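Local coordinates for serine racemase (PDB 4ECL), which is the cytoplasmic domain of a bacterial membrane-associated member of the alanine racemase family, built from a TIM-barrel domain and a second, beta-rich domain, at residues C31-V36 with I218-A223; H123-T128 with G156-L161. All blocks are in the same frame, centred on the assembly; numbering follows the deposited sequence.

Interaction 1 (C31-V36 with I218-A223). With SO4 (sulfate ion), chain G.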
ATOM      1  N   CYS A  31      25.997 -12.660  20.312  1.00 32.40           N
ATOM      2  CA  CYS A  31      24.689 -12.584  19.692  1.00 29.97           C
ATOM      3  C   CYS A  31      24.719 -11.591  18.532  1.00 33.86           C
ATOM      4  O   CYS A  31      25.198 -10.456  18.664  1.00 28.74           O
ATOM      5  CB  CYS A  31      23.630 -12.181  20.719  1.00 31.24           C
ATOM      6  SG  CYS A  31      21.947 -12.139  20.052  1.00 33.33           S
ATOM      7  N   GLU A  32      24.205 -12.027  17.392  1.00 33.64           N
ATOM      8  CA  GLU A  32      24.275 -11.233  16.174  1.00 34.28           C
ATOM      9  C   GLU A  32      22.946 -10.547  15.835  1.00 31.45           C
ATOM     10  O   GLU A  32      21.861 -11.107  16.023  1.00 29.87           O
ATOM     11  CB  GLU A  32      24.740 -12.111  15.011  1.00 41.80           C
ATOM     12  CG  GLU A  32      25.333 -11.339  13.861  1.00 55.10           C
ATOM     13  CD  GLU A  32      25.683 -12.228  12.686  1.00 65.05           C
ATOM     14  OE1 GLU A  32      25.921 -13.440  12.904  1.00 70.32           O
ATOM     15  OE2 GLU A  32      25.709 -11.714  11.544  1.00 64.56           O
ATOM     16  N   LEU A  33      23.042  -9.319  15.346  1.00 24.36           N
ATOM     17  CA  LEU A  33      21.866  -8.586  14.913  1.00 23.17           C
ATOM     18  C   LEU A  33      21.376  -9.148  13.576  1.00 22.95           C
ATOM     19  O   LEU A  33      22.120  -9.170  12.592  1.00 21.37           O
ATOM     20  CB  LEU A  33      22.194  -7.083  14.812  1.00 22.68           C
ATOM     21  CG  LEU A  33      21.019  -6.125  14.634  1.00 26.81           C
ATOM     22  CD1 LEU A  33      21.369  -4.722  15.154  1.00 25.49           C
ATOM     23  CD2 LEU A  33      20.582  -6.058  13.165  1.00 24.17           C
HETATM   24  N   MSE A  34      20.133  -9.633  13.550  1.00 15.51           N
HETATM   25  CA  MSE A  34      19.524 -10.042  12.279  1.00 18.63           C
HETATM   26  C   MSE A  34      18.514  -8.989  11.844  1.00 23.39           C
HETATM   27  O   MSE A  34      17.421  -8.872  12.416  1.00 23.03           O
HETATM   28  CB  MSE A  34      18.849 -11.418  12.368  1.00 15.06           C
HETATM   29  CG  MSE A  34      18.324 -11.890  11.018  1.00 16.57           C
HETATM   30 SE   MSE A  34      17.477 -13.642  11.043  0.79 27.64          SE
HETATM   31  CE  MSE A  34      19.069 -14.775  10.952  1.00 24.02           C
ATOM     32  N   ALA A  35      18.890  -8.210  10.838  1.00 16.58           N
ATOM     33  CA  ALA A  35      18.082  -7.081  10.450  1.00 18.04           C
ATOM     34  C   ALA A  35      16.918  -7.590   9.607  1.00 22.35           C
ATOM     35  O   ALA A  35      17.113  -8.229   8.571  1.00 22.51           O
ATOM     36  CB  ALA A  35      18.924  -6.080   9.678  1.00 16.07           C
ATOM     37  N   VAL A  36      15.706  -7.321  10.072  1.00 18.95           N
ATOM     38  CA  VAL A  36      14.517  -7.749   9.360  1.00 18.86           C
ATOM     39  C   VAL A  36      14.168  -6.695   8.304  1.00 24.42           C
ATOM     40  O   VAL A  36      13.733  -5.585   8.648  1.00 23.90           O
ATOM     41  CB  VAL A  36      13.355  -7.908  10.339  1.00 20.42           C
ATOM     42  CG1 VAL A  36      12.086  -8.328   9.595  1.00 17.68           C
ATOM     43  CG2 VAL A  36      13.723  -8.929  11.416  1.00 20.69           C
ATOM     44  N   ILE A 218      19.234 -11.923  17.280  1.00 26.27           N
ATOM     45  CA  ILE A 218      17.995 -11.229  17.556  1.00 26.77           C
ATOM     46  C   ILE A 218      17.525 -10.601  16.246  1.00 23.06           C
ATOM     47  O   ILE A 218      18.286  -9.884  15.581  1.00 22.48           O
ATOM     48  CB  ILE A 218      18.176 -10.172  18.659  1.00 28.14           C
ATOM     49  CG1 ILE A 218      18.581 -10.878  19.960  1.00 31.70           C
ATOM     50  CG2 ILE A 218      16.897  -9.380  18.853  1.00 17.21           C
ATOM     51  CD1 ILE A 218      18.810  -9.959  21.129  1.00 34.56           C
ATOM     52  N   ARG A 219      16.287 -10.909  15.876  1.00 18.26           N
ATOM     53  CA  ARG A 219      15.667 -10.424  14.641  1.00 21.96           C
ATOM     54  C   ARG A 219      15.038  -9.070  14.920  1.00 27.32           C
ATOM     55  O   ARG A 219      13.942  -8.986  15.470  1.00 32.73           O
ATOM     56  CB  ARG A 219      14.560 -11.386  14.173  1.00 19.10           C
ATOM     57  CG  ARG A 219      14.995 -12.831  13.928  1.00 21.04           C
ATOM     58  CD  ARG A 219      13.812 -13.753  13.607  1.00 25.05           C
ATOM     59  NE  ARG A 219      12.772 -13.710  14.640  1.00 31.99           N
ATOM     60  CZ  ARG A 219      12.663 -14.574  15.653  1.00 28.88           C
ATOM     61  NH1 ARG A 219      13.534 -15.562  15.787  1.00 21.90           N
ATOM     62  NH2 ARG A 219      11.680 -14.453  16.540  1.00 25.75           N
ATOM     63  N   VAL A 220      15.711  -7.998  14.536  1.00 22.09           N
ATOM     64  CA  VAL A 220      15.182  -6.681  14.868  1.00 22.13           C
ATOM     65  C   VAL A 220      14.428  -6.032  13.708  1.00 21.64           C
ATOM     66  O   VAL A 220      14.945  -5.887  12.598  1.00 22.85           O
ATOM     67  CB  VAL A 220      16.278  -5.754  15.459  1.00 26.35           C
ATOM     68  CG1 VAL A 220      16.811  -6.350  16.752  1.00 18.04           C
ATOM     69  CG2 VAL A 220      17.413  -5.597  14.484  1.00 29.38           C
ATOM     70  N   GLY A 221      13.179  -5.669  13.980  1.00 24.69           N
ATOM     71  CA  GLY A 221      12.337  -5.006  13.001  1.00 21.25           C
ATOM     72  C   GLY A 221      12.122  -3.556  13.384  1.00 24.68           C
ATOM     73  O   GLY A 221      12.979  -2.713  13.119  1.00 29.51           O
ATOM     74  N   VAL A 222      10.991  -3.259  14.018  1.00 25.74           N
ATOM     75  CA  VAL A 222      10.634  -1.872  14.321  1.00 24.70           C
ATOM     76  C   VAL A 222      11.708  -1.107  15.099  1.00 29.51           C
ATOM     77  O   VAL A 222      11.923   0.074  14.836  1.00 31.40           O
ATOM     78  CB  VAL A 222       9.279  -1.750  15.063  1.00 27.08           C
ATOM     79  CG1 VAL A 222       8.139  -2.173  14.161  1.00 32.56           C
ATOM     80  CG2 VAL A 222       9.289  -2.570  16.373  1.00 19.81           C
ATOM     81  N   ALA A 223      12.385  -1.769  16.039  1.00 22.56           N
ATOM     82  CA  ALA A 223      13.407  -1.094  16.836  1.00 20.20           C
ATOM     83  C   ALA A 223      14.525  -0.576  15.945  1.00 22.61           C
ATOM     84  O   ALA A 223      15.062   0.512  16.173  1.00 20.72           O
ATOM     85  CB  ALA A 223      13.975  -2.027  17.928  1.00 19.72           C
TER
HETATM   86  S   SO4 G 403       9.545  -6.684  15.032  0.91 29.94           S
HETATM   87  O1  SO4 G 403       9.422  -7.957  14.314  0.91 26.34           O
HETATM   88  O2  SO4 G 403      10.920  -6.530  15.506  0.91 23.07           O
HETATM   89  O3  SO4 G 403       9.208  -5.608  14.104  0.91 35.19           O
HETATM   90  O4  SO4 G 403       8.606  -6.661  16.150  0.91 31.25           O
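Leu33, Met34 and Ala35 pair in register with Ile218, Arg219 and Val220 as two parallel strands. Four backbone hydrogen bonds join them. Ile218 N donates to Glu32 O, and Met34 N to Ile218 O at 2.8 Å. Val220 N then donates to Met34 O, and Val36 N to Val220 O at 3.0 Å. Arg219 CA also places a C-H against Met34 O, so this oxygen is met twice.

Apolar contacts lie on both faces. Leu33 crosses Val220 at about a right angle, and its CD2 presses on Val220 CG2 at a tight 3.5 Å. Helix 13-25 covers Leu33 on this side. Ile218 lies on the same face. Cys31 SG, anti to its backbone N (chi1 -177°), is brought against Ile218 CG1. On the other face, Met34, a selenomethionine, runs beside Arg219, with SE 3.9 Å from Arg219 CG. Val36 CG2 touches Arg219 CB.

Beyond the strand, Gly221 N and Val222 N donate to O2 and O3 of a sulfate ion, also held by Ser204 and Tyr42. The pairing closes a TIM barrel, first strand to last. The sulfate probably marks the place where relatives in this family bind the phosphate of pyridoxal phosphate.

Interaction 2 (H123-T128 with G156-L161)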
ATOM      1  N   HIS A 123      16.875 -22.981   8.466  1.00 23.17           N
ATOM      2  CA  HIS A 123      16.617 -22.875   9.899  1.00 23.60           C
ATOM      3  C   HIS A 123      15.271 -23.525  10.131  1.00 28.60           C
ATOM      4  O   HIS A 123      14.305 -23.226   9.417  1.00 22.95           O
ATOM      5  CB  HIS A 123      16.539 -21.425  10.377  1.00 19.01           C
ATOM      6  CG  HIS A 123      17.856 -20.728  10.437  1.00 21.60           C
ATOM      7  ND1 HIS A 123      18.078 -19.633  11.246  1.00 23.32           N
ATOM      8  CD2 HIS A 123      19.022 -20.955   9.785  1.00 25.30           C
ATOM      9  CE1 HIS A 123      19.322 -19.218  11.091  1.00 26.56           C
ATOM     10  NE2 HIS A 123      19.917 -20.003  10.209  1.00 27.20           N
ATOM     11  N   ILE A 124      15.195 -24.418  11.117  1.00 23.56           N
ATOM     12  CA  ILE A 124      13.913 -25.046  11.411  1.00 27.47           C
ATOM     13  C   ILE A 124      13.120 -24.153  12.358  1.00 24.09           C
ATOM     14  O   ILE A 124      13.667 -23.597  13.308  1.00 21.58           O
ATOM     15  CB  ILE A 124      14.065 -26.486  11.973  1.00 22.99           C
ATOM     16  CG1 ILE A 124      12.698 -27.065  12.336  1.00 23.69           C
ATOM     17  CG2 ILE A 124      14.986 -26.496  13.182  1.00 25.58           C
ATOM     18  CD1 ILE A 124      12.719 -28.609  12.568  1.00 25.99           C
ATOM     19  N   LYS A 125      11.835 -23.993  12.076  1.00 23.25           N
ATOM     20  CA  LYS A 125      10.990 -23.170  12.917  1.00 20.11           C
ATOM     21  C   LYS A 125      10.195 -24.047  13.855  1.00 18.79           C
ATOM     22  O   LYS A 125       9.675 -25.091  13.458  1.00 22.24           O
ATOM     23  CB  LYS A 125      10.044 -22.293  12.070  1.00 20.91           C
ATOM     24  CG  LYS A 125       9.209 -21.335  12.921  1.00 24.42           C
ATOM     25  CD  LYS A 125       8.660 -20.149  12.144  1.00 34.50           C
ATOM     26  CE  LYS A 125       8.071 -19.111  13.110  1.00 37.45           C
ATOM     27  NZ  LYS A 125       7.663 -17.839  12.441  1.00 39.23           N
ATOM     28  N   ILE A 126      10.092 -23.634  15.106  1.00 19.28           N
ATOM     29  CA  ILE A 126       9.306 -24.406  16.057  1.00 23.72           C
ATOM     30  C   ILE A 126       8.097 -23.593  16.462  1.00 27.57           C
ATOM     31  O   ILE A 126       8.231 -22.448  16.873  1.00 23.80           O
ATOM     32  CB  ILE A 126      10.108 -24.724  17.339  1.00 23.61           C
ATOM     33  CG1 ILE A 126      11.484 -25.310  17.005  1.00 23.58           C
ATOM     34  CG2 ILE A 126       9.324 -25.686  18.228  1.00 21.53           C
ATOM     35  CD1 ILE A 126      11.423 -26.728  16.451  1.00 23.63           C
ATOM     36  N   ASP A 127       6.912 -24.170  16.351  1.00 21.61           N
ATOM     37  CA  ASP A 127       5.726 -23.469  16.820  1.00 25.97           C
ATOM     38  C   ASP A 127       5.635 -23.655  18.324  1.00 31.21           C
ATOM     39  O   ASP A 127       5.488 -24.785  18.805  1.00 28.73           O
ATOM     40  CB  ASP A 127       4.460 -24.004  16.129  1.00 25.00           C
ATOM     41  CG  ASP A 127       3.172 -23.529  16.802  1.00 26.26           C
ATOM     42  OD1 ASP A 127       3.197 -22.493  17.505  1.00 24.63           O
ATOM     43  OD2 ASP A 127       2.122 -24.193  16.625  1.00 27.90           O
ATOM     44  N   THR A 128       5.717 -22.560  19.075  1.00 24.00           N
ATOM     45  CA  THR A 128       5.629 -22.677  20.528  1.00 26.27           C
ATOM     46  C   THR A 128       4.351 -22.079  21.110  1.00 27.63           C
ATOM     47  O   THR A 128       4.242 -21.914  22.322  1.00 30.14           O
ATOM     48  CB  THR A 128       6.857 -22.060  21.232  1.00 27.31           C
ATOM     49  OG1 THR A 128       7.069 -20.725  20.753  1.00 24.00           O
ATOM     50  CG2 THR A 128       8.090 -22.885  20.938  1.00 28.44           C
ATOM     51  N   GLY A 156      20.148 -23.405  11.949  1.00 28.72           N
ATOM     52  CA  GLY A 156      19.511 -22.740  13.061  1.00 22.15           C
ATOM     53  C   GLY A 156      18.153 -23.298  13.404  1.00 24.28           C
ATOM     54  O   GLY A 156      17.571 -24.098  12.666  1.00 31.18           O
ATOM     55  N   ILE A 157      17.641 -22.875  14.546  1.00 21.05           N
ATOM     56  CA  ILE A 157      16.336 -23.307  15.003  1.00 22.78           C
ATOM     57  C   ILE A 157      15.738 -22.122  15.745  1.00 20.08           C
ATOM     58  O   ILE A 157      16.433 -21.448  16.498  1.00 25.95           O
ATOM     59  CB  ILE A 157      16.439 -24.567  15.900  1.00 25.05           C
ATOM     60  CG1 ILE A 157      15.126 -24.833  16.623  1.00 26.26           C
ATOM     61  CG2 ILE A 157      17.559 -24.436  16.895  1.00 26.16           C
ATOM     62  CD1 ILE A 157      15.042 -26.239  17.170  1.00 31.42           C
ATOM     63  N   PHE A 158      14.464 -21.840  15.511  1.00 21.95           N
ATOM     64  CA  PHE A 158      13.895 -20.623  16.057  1.00 23.55           C
ATOM     65  C   PHE A 158      12.408 -20.693  16.314  1.00 22.48           C
ATOM     66  O   PHE A 158      11.740 -21.621  15.857  1.00 22.49           O
ATOM     67  CB  PHE A 158      14.247 -19.418  15.168  1.00 23.05           C
ATOM     68  CG  PHE A 158      13.473 -19.326  13.863  1.00 23.11           C
ATOM     69  CD1 PHE A 158      13.844 -20.079  12.754  1.00 22.92           C
ATOM     70  CD2 PHE A 158      12.431 -18.422  13.729  1.00 21.21           C
ATOM     71  CE1 PHE A 158      13.159 -19.964  11.557  1.00 23.81           C
ATOM     72  CE2 PHE A 158      11.739 -18.294  12.530  1.00 21.55           C
ATOM     73  CZ  PHE A 158      12.100 -19.059  11.442  1.00 25.13           C
ATOM     74  N   THR A 159      11.909 -19.707  17.060  1.00 21.62           N
ATOM     75  CA  THR A 159      10.479 -19.546  17.288  1.00 26.28           C
ATOM     76  C   THR A 159      10.107 -18.061  17.391  1.00 28.67           C
ATOM     77  O   THR A 159      10.984 -17.205  17.483  1.00 30.44           O
ATOM     78  CB  THR A 159      10.012 -20.330  18.542  1.00 35.97           C
ATOM     79  OG1 THR A 159       8.574 -20.428  18.558  1.00 29.85           O
ATOM     80  CG2 THR A 159      10.525 -19.670  19.821  1.00 26.11           C
ATOM     81  N   HIS A 160       8.814 -17.756  17.343  1.00 27.61           N
ATOM     82  CA  HIS A 160       8.337 -16.387  17.490  1.00 26.48           C
ATOM     83  C   HIS A 160       7.490 -16.272  18.745  1.00 24.73           C
ATOM     84  O   HIS A 160       6.631 -17.120  18.994  1.00 24.11           O
ATOM     85  CB  HIS A 160       7.488 -15.970  16.281  1.00 34.44           C
ATOM     86  CG  HIS A 160       8.256 -15.251  15.214  1.00 46.84           C
ATOM     87  ND1 HIS A 160       8.963 -15.910  14.231  1.00 51.57           N
ATOM     88  CD2 HIS A 160       8.427 -13.928  14.978  1.00 53.23           C
ATOM     89  CE1 HIS A 160       9.535 -15.025  13.432  1.00 52.13           C
ATOM     90  NE2 HIS A 160       9.227 -13.815  13.865  1.00 56.24           N
ATOM     91  N   LEU A 161       7.721 -15.220  19.527  1.00 23.55           N
ATOM     92  CA  LEU A 161       6.910 -14.955  20.712  1.00 23.29           C
ATOM     93  C   LEU A 161       5.652 -14.175  20.349  1.00 27.68           C
ATOM     94  O   LEU A 161       5.699 -13.228  19.561  1.00 25.94           O
ATOM     95  CB  LEU A 161       7.720 -14.196  21.753  1.00 21.64           C
ATOM     96  CG  LEU A 161       9.014 -14.887  22.172  1.00 27.84           C
ATOM     97  CD1 LEU A 161       9.869 -13.950  23.055  1.00 23.30           C
ATOM     98  CD2 LEU A 161       8.702 -16.205  22.896  1.00 17.16           C
TER
HETATM   99  O   HOH W   1       5.207 -20.021  17.982  1.00 28.31           O
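Lys125 lies over Phe158, its CB above one ring face, 4.2 Å from the centroid and offset toward the rim. The lysine starts anti to its backbone N (chi1 -176°) and stays extended, so CD reaches Phe158 CE2 at 3.6 Å. Its NZ comes 2.9 Å from His160 ND1. The flat ring of His123 rests on Gly156 in a CH-pi contact, with Gly156 CA over the ring centre, 3.7 Å from the centroid. Having no side chain, the glycine leaves room for the ring. On the other face of the sheet, Ile124 CG2 meets Ile157 CB, and Ile126 CG1 meets Ile157 CD1.

The backbones hold this register. Ile124 N bonds to Gly156 O, Phe158 N to Ile124 O, and Ile126 N to Phe158 O (2.7 Å). Past the last of these, side chains take over. Thr159 OG1 donates to Ile126 O and accepts from Thr128 OG1, both at 2.7 Å.

Further out, His200 stacks on Phe158 and bonds to His123 ND1. Gln178 bonds to Thr128 OG1. Helix 169-191 packs on Ile126 and Ile157. These are neighbouring parallel strands of a TIM barrel, with aromatic and lysine side chains inside and aliphatic ones under the outer helices.

In the fold
Both interactions belong to the same curled parallel sheet, the TIM barrel of the alanine racemase fold. Their centres lie 15 Å apart. Along the chain the strands come in the order 32-36, 120-127, 152-158 and 217-220, so interaction 2 is nested inside the loop that interaction 1 closes. Arg219 joins the two contacts through the barrel interior. Its NH2 probably bonds to Thr159 O at 3.0 Å, and its NH1 bonds to His200. The side chain of His160 is about 6 Å from the sulfate, between nearest atoms. Gly221 and Val222 of interaction 1 bind that sulfate directly. Both contacts thus reach the same C-terminal end of the strands.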